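Local coordinates for Cg6181-pa, isoform A (PDB 2VXG), which appears to take part in mRNA decapping during mRNA decay and is required to silence a subset of miRNA targets, represented here by its helical C-terminal region, at residues A[59-64]-A[80-85]; A[74-79]-A[125-130]. All blocks are in the same frame, centred on the assembly; numbering follows the deposited sequence.

Contact 1 of 2, residues A[59-64]-A[80-85]; sequences SLIQQI and NEALLA
Ile61 and Ala82 illustrate how a beta-branched aliphatic side chain and a bare methyl let two helices approach closely: their CA atoms lie 6.7 Å apart, the shortest CA separation between 59-64 and 80-85. Leu60, just before Ile61, leans to the same side but stays at the margin, its CD2 4.6 Å from Ala82 CB; Val32 and Leu36 of helix 29-38 pack against its side chain. Ile61 carries the contact. Its CG1 is set beside the backbone N (chi1 -76°) and the chain continues nearly extended (chi2 166°), which drives the CD1 methyl past the methyl of Ala82 and up against the opposing backbone. CG1 accordingly rests 3.8 Å from Ala82 CB, whereas CD1 reaches the Ala82-Leu83 peptide, 3.9 Å from Leu83 N. Beyond that N, the nearest side-chain atom of Leu83 is CB, 4.7 Å from Ile61 CD1, and the branched end goes to Leu127 and Tyr134 on helix 121-134. Ile86, just after 80-85, also meets the Ile61 side chain. One turn on from Leu60, Ile64 is directed the same way, but it lies against Lys75, Tyr78 and Leu79, earlier on the facing helix, as expected for helices running in broadly opposite directions. The side chains that meet are aliphatic, with one peptide group against the Ile61 methyl, and the three touching residues are buried near the centre of the chain. Helices 54-66 and 73-85, consecutive and joined by a short loop, thus form an antiparallel helical hairpin, consistent with the family's place in the TPR clan of stacked alpha-helical hairpins.

Contact 2 of 2, residues A[74-79]-A[125-130]; sequences LKQRYL and RLLMKA
The backbones of 74-79 and 125-130 run in broadly the same direction but are inclined to each other, and they stay well apart: Leu79 and Leu127, the residues with the nearest CA atoms, are 8.5 Å apart at those atoms. Long side chains must therefore span the space. Leu127 is directed at helix 73-85 with CG anti to its backbone N (chi1 -176°), and both of its branches are used. CD2 meets Leu79 CD1 at 4.1 Å, the two side chains crossing at about a right angle, while CD1 lies 4.2 Å from the carbonyl oxygen, Leu79 O. Leu79 divides its own isobutyl group between neighbours, since its side chain also packs on His71.

Contact between helices two places apart in the chain, with helix 91-114 between them in sequence, is consistent with the stacked helical hairpins of the TPR clan, to which this family is assigned. From a neighbouring flank of helix 121-134, roughly a quarter turn from Leu127, Met128 packs against helix 91-114 at Tyr105, Cys108 and Ile112.

The remaining partner is polar. Gln76 leaves its helix at a slant, then bends at its second torsion (chi2 50°), bringing the amide across to Leu127; the two side chains slide past each other in opposite directions, and NE2 sits 3.9 Å from Leu127 CB. The amide is held on its own side: OE1 is hydrogen-bonded to His71 NE2, and NE2 makes a weak hydrogen bond to Asn80 OD1 one turn further along.

From the N terminus, helix 54-66 comes first, and contact 1 closes a short loop by folding helix 73-85 back on it. Contact 2 then starts from an earlier turn of that second helix and closes a much longer loop, with helix 91-114 inside it, on the C-terminal helix 121-134. Because 74-79 precedes 80-85, the two closures cross in sequence. Helix 73-85 is common to both, offering one flank to helix 54-66 and another to helix 121-134. The contacts also touch directly: Asn80 of contact 1 packs on Leu127 of contact 2, so the two interfaces adjoin.

Contact 1 of 2, residues A[59-64]-A[80-85]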
# COMPACT_ATOMS: atom_id res chain seq x y z
N SER A 59 3.13 -5.84 1.38
CA SER A 59 3.49 -5.14 2.64
C SER A 59 2.90 -3.71 2.73
O SER A 59 2.39 -3.31 3.77
CB SER A 59 5.02 -5.09 2.76
OG SER A 59 5.46 -4.39 3.93
N LEU A 60 3.00 -2.96 1.65
CA LEU A 60 2.43 -1.63 1.55
C LEU A 60 0.92 -1.71 1.77
O LEU A 60 0.36 -0.96 2.59
CB LEU A 60 2.77 -1.01 0.18
CG LEU A 60 2.41 0.41 -0.18
CD1 LEU A 60 3.11 1.31 0.88
CD2 LEU A 60 2.87 0.76 -1.62
N ILE A 61 0.28 -2.69 1.12
CA ILE A 61 -1.17 -2.91 1.32
C ILE A 61 -1.48 -3.18 2.81
O ILE A 61 -2.42 -2.57 3.38
CB ILE A 61 -1.73 -4.09 0.46
CG1 ILE A 61 -1.88 -3.67 -1.01
CG2 ILE A 61 -3.10 -4.53 1.00
CD1 ILE A 61 -2.11 -4.85 -1.97
N GLN A 62 -0.70 -4.04 3.40
CA GLN A 62 -0.81 -4.35 4.78
C GLN A 62 -0.67 -3.13 5.71
O GLN A 62 -1.51 -2.85 6.52
CB GLN A 62 0.16 -5.47 5.08
CG GLN A 62 0.02 -6.08 6.40
CD GLN A 62 0.78 -5.36 7.47
OE1 GLN A 62 1.97 -5.14 7.35
NE2 GLN A 62 0.12 -5.02 8.54
N GLN A 63 0.38 -2.38 5.50
CA GLN A 63 0.76 -1.29 6.38
C GLN A 63 -0.18 -0.08 6.29
O GLN A 63 -0.53 0.50 7.32
CB GLN A 63 2.20 -0.87 6.12
CG GLN A 63 3.18 -2.00 6.53
CD GLN A 63 4.54 -1.52 6.89
OE1 GLN A 63 4.76 -0.35 7.15
NE2 GLN A 63 5.49 -2.44 6.88
N ILE A 64 -0.58 0.28 5.08
CA ILE A 64 -1.49 1.39 4.85
C ILE A 64 -2.85 1.05 5.52
O ILE A 64 -3.45 1.91 6.19
CB ILE A 64 -1.69 1.69 3.35
CG1 ILE A 64 -0.41 2.27 2.72
CG2 ILE A 64 -2.88 2.70 3.18
CD1 ILE A 64 -0.45 2.40 1.19
N ASN A 80 -5.24 1.37 -4.02
CA ASN A 80 -5.78 1.10 -5.37
C ASN A 80 -4.73 0.54 -6.32
O ASN A 80 -4.93 -0.53 -6.89
CB ASN A 80 -6.38 2.37 -5.99
CG ASN A 80 -7.72 2.80 -5.34
OD1 ASN A 80 -8.34 2.04 -4.61
ND2 ASN A 80 -8.15 4.04 -5.63
N GLU A 81 -3.65 1.28 -6.52
CA GLU A 81 -2.59 0.88 -7.47
C GLU A 81 -1.89 -0.36 -7.04
O GLU A 81 -1.64 -1.22 -7.87
CB GLU A 81 -1.56 1.97 -7.70
CG GLU A 81 -2.08 3.22 -8.30
CD GLU A 81 -2.39 3.18 -9.77
OE1 GLU A 81 -2.15 2.18 -10.49
OE2 GLU A 81 -2.89 4.24 -10.21
N ALA A 82 -1.60 -0.51 -5.75
CA ALA A 82 -0.93 -1.71 -5.29
C ALA A 82 -1.78 -2.94 -5.53
O ALA A 82 -1.27 -3.97 -6.00
CB ALA A 82 -0.48 -1.59 -3.82
N LEU A 83 -3.08 -2.87 -5.24
CA LEU A 83 -3.96 -4.01 -5.54
C LEU A 83 -3.95 -4.34 -7.03
O LEU A 83 -3.87 -5.51 -7.42
CB LEU A 83 -5.41 -3.71 -5.07
CG LEU A 83 -6.55 -4.70 -5.33
CD1 LEU A 83 -6.41 -5.90 -4.39
CD2 LEU A 83 -7.92 -4.06 -5.08
N LEU A 84 -4.09 -3.32 -7.87
CA LEU A 84 -4.10 -3.53 -9.34
C LEU A 84 -2.80 -4.12 -9.85
O LEU A 84 -2.80 -4.73 -10.89
CB LEU A 84 -4.40 -2.23 -10.08
CG LEU A 84 -5.80 -1.61 -9.88
CD1 LEU A 84 -5.87 -0.31 -10.61
CD2 LEU A 84 -6.92 -2.57 -10.37
N ALA A 85 -1.70 -3.91 -9.12
CA ALA A 85 -0.37 -4.46 -9.48
C ALA A 85 -0.09 -5.88 -8.97
O ALA A 85 0.92 -6.50 -9.37
CB ALA A 85 0.73 -3.53 -9.00

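Contact 2 of 2, residues A[74-79]-A[125-130]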
# COMPACT_ATOMS: atom_id res chain seq x y z
N LEU A 74 -3.89 10.03 -0.89
CA LEU A 74 -2.58 9.50 -1.22
C LEU A 74 -2.55 7.99 -0.91
O LEU A 74 -2.28 7.17 -1.80
CB LEU A 74 -1.47 10.29 -0.51
CG LEU A 74 -0.09 9.64 -0.61
CD1 LEU A 74 0.30 9.45 -2.07
CD2 LEU A 74 0.96 10.40 0.20
N LYS A 75 -2.88 7.61 0.33
CA LYS A 75 -2.81 6.22 0.73
C LYS A 75 -3.87 5.36 0.01
O LYS A 75 -3.59 4.20 -0.32
CB LYS A 75 -2.87 6.07 2.27
CG LYS A 75 -1.55 6.53 2.97
CD LYS A 75 -1.51 6.31 4.50
CE LYS A 75 -2.60 7.15 5.20
NZ LYS A 75 -2.57 7.07 6.70
N GLN A 76 -5.05 5.93 -0.24
CA GLN A 76 -6.10 5.19 -0.95
C GLN A 76 -5.66 4.88 -2.35
O GLN A 76 -5.81 3.78 -2.83
CB GLN A 76 -7.41 5.96 -1.06
CG GLN A 76 -8.58 5.16 -1.74
CD GLN A 76 -8.79 3.75 -1.16
OE1 GLN A 76 -8.61 3.54 0.02
NE2 GLN A 76 -9.19 2.78 -2.02
N ARG A 77 -5.11 5.90 -3.01
CA ARG A 77 -4.66 5.76 -4.37
C ARG A 77 -3.55 4.72 -4.47
O ARG A 77 -3.55 3.90 -5.39
CB ARG A 77 -4.26 7.13 -4.92
CG ARG A 77 -4.06 7.17 -6.40
CD ARG A 77 -2.61 7.00 -6.81
NE ARG A 77 -1.79 8.11 -6.33
CZ ARG A 77 -0.76 8.64 -6.99
NH1 ARG A 77 -0.42 8.18 -8.19
NH2 ARG A 77 -0.09 9.65 -6.42
N TYR A 78 -2.60 4.72 -3.51
CA TYR A 78 -1.64 3.60 -3.41
C TYR A 78 -2.25 2.26 -3.11
O TYR A 78 -1.77 1.26 -3.62
CB TYR A 78 -0.48 3.89 -2.44
CG TYR A 78 0.64 4.62 -3.17
CD1 TYR A 78 1.80 3.95 -3.58
CD2 TYR A 78 0.49 5.95 -3.52
CE1 TYR A 78 2.81 4.64 -4.27
CE2 TYR A 78 1.47 6.64 -4.21
CZ TYR A 78 2.63 5.98 -4.59
OH TYR A 78 3.61 6.67 -5.30
N LEU A 79 -3.28 2.22 -2.26
CA LEU A 79 -3.98 0.95 -2.02
C LEU A 79 -4.58 0.46 -3.32
O LEU A 79 -4.47 -0.71 -3.64
CB LEU A 79 -5.12 1.09 -1.02
CG LEU A 79 -4.76 1.19 0.44
CD1 LEU A 79 -6.10 1.18 1.20
CD2 LEU A 79 -3.80 0.07 0.83
N ARG A 125 -15.30 1.30 -0.26
CA ARG A 125 -16.34 0.34 -0.57
C ARG A 125 -16.13 -0.29 -1.95
O ARG A 125 -16.30 -1.49 -2.12
CB ARG A 125 -17.74 0.96 -0.45
CG ARG A 125 -18.15 1.35 0.99
CD ARG A 125 -19.52 2.06 0.93
NE ARG A 125 -20.58 1.10 0.66
CZ ARG A 125 -21.67 1.32 -0.07
NH1 ARG A 125 -21.90 2.50 -0.64
NH2 ARG A 125 -22.55 0.34 -0.25
N LEU A 126 -15.68 0.50 -2.91
CA LEU A 126 -15.39 -0.02 -4.22
C LEU A 126 -14.18 -0.96 -4.15
O LEU A 126 -14.14 -1.98 -4.84
CB LEU A 126 -15.05 1.13 -5.20
CG LEU A 126 -14.71 0.67 -6.62
CD1 LEU A 126 -15.91 0.02 -7.24
CD2 LEU A 126 -14.22 1.86 -7.43
N LEU A 127 -13.17 -0.57 -3.39
CA LEU A 127 -12.03 -1.42 -3.21
C LEU A 127 -12.40 -2.80 -2.66
O LEU A 127 -11.83 -3.79 -3.12
CB LEU A 127 -10.92 -0.72 -2.41
CG LEU A 127 -9.58 -1.46 -2.19
CD1 LEU A 127 -8.58 -1.36 -3.34
CD2 LEU A 127 -8.89 -0.97 -0.89
N MET A 128 -13.34 -2.86 -1.71
CA MET A 128 -13.82 -4.09 -1.09
C MET A 128 -14.50 -5.01 -2.13
O MET A 128 -14.28 -6.22 -2.14
CB MET A 128 -14.76 -3.75 0.07
CG MET A 128 -14.06 -3.11 1.26
SD MET A 128 -15.18 -2.41 2.47
CE MET A 128 -15.09 -0.65 2.19
N LYS A 129 -15.23 -4.42 -3.07
CA LYS A 129 -15.74 -5.21 -4.25
C LYS A 129 -14.63 -5.77 -5.15
O LYS A 129 -14.69 -6.92 -5.60
CB LYS A 129 -16.66 -4.38 -5.12
CG LYS A 129 -17.96 -4.03 -4.52
CD LYS A 129 -18.91 -5.23 -4.37
CE LYS A 129 -20.04 -4.86 -3.40
NZ LYS A 129 -21.15 -5.83 -3.42
N ALA A 130 -13.63 -4.94 -5.44
CA ALA A 130 -12.51 -5.36 -6.26
C ALA A 130 -11.76 -6.51 -5.61
O ALA A 130 -11.31 -7.42 -6.30
CB ALA A 130 -11.56 -4.21 -6.47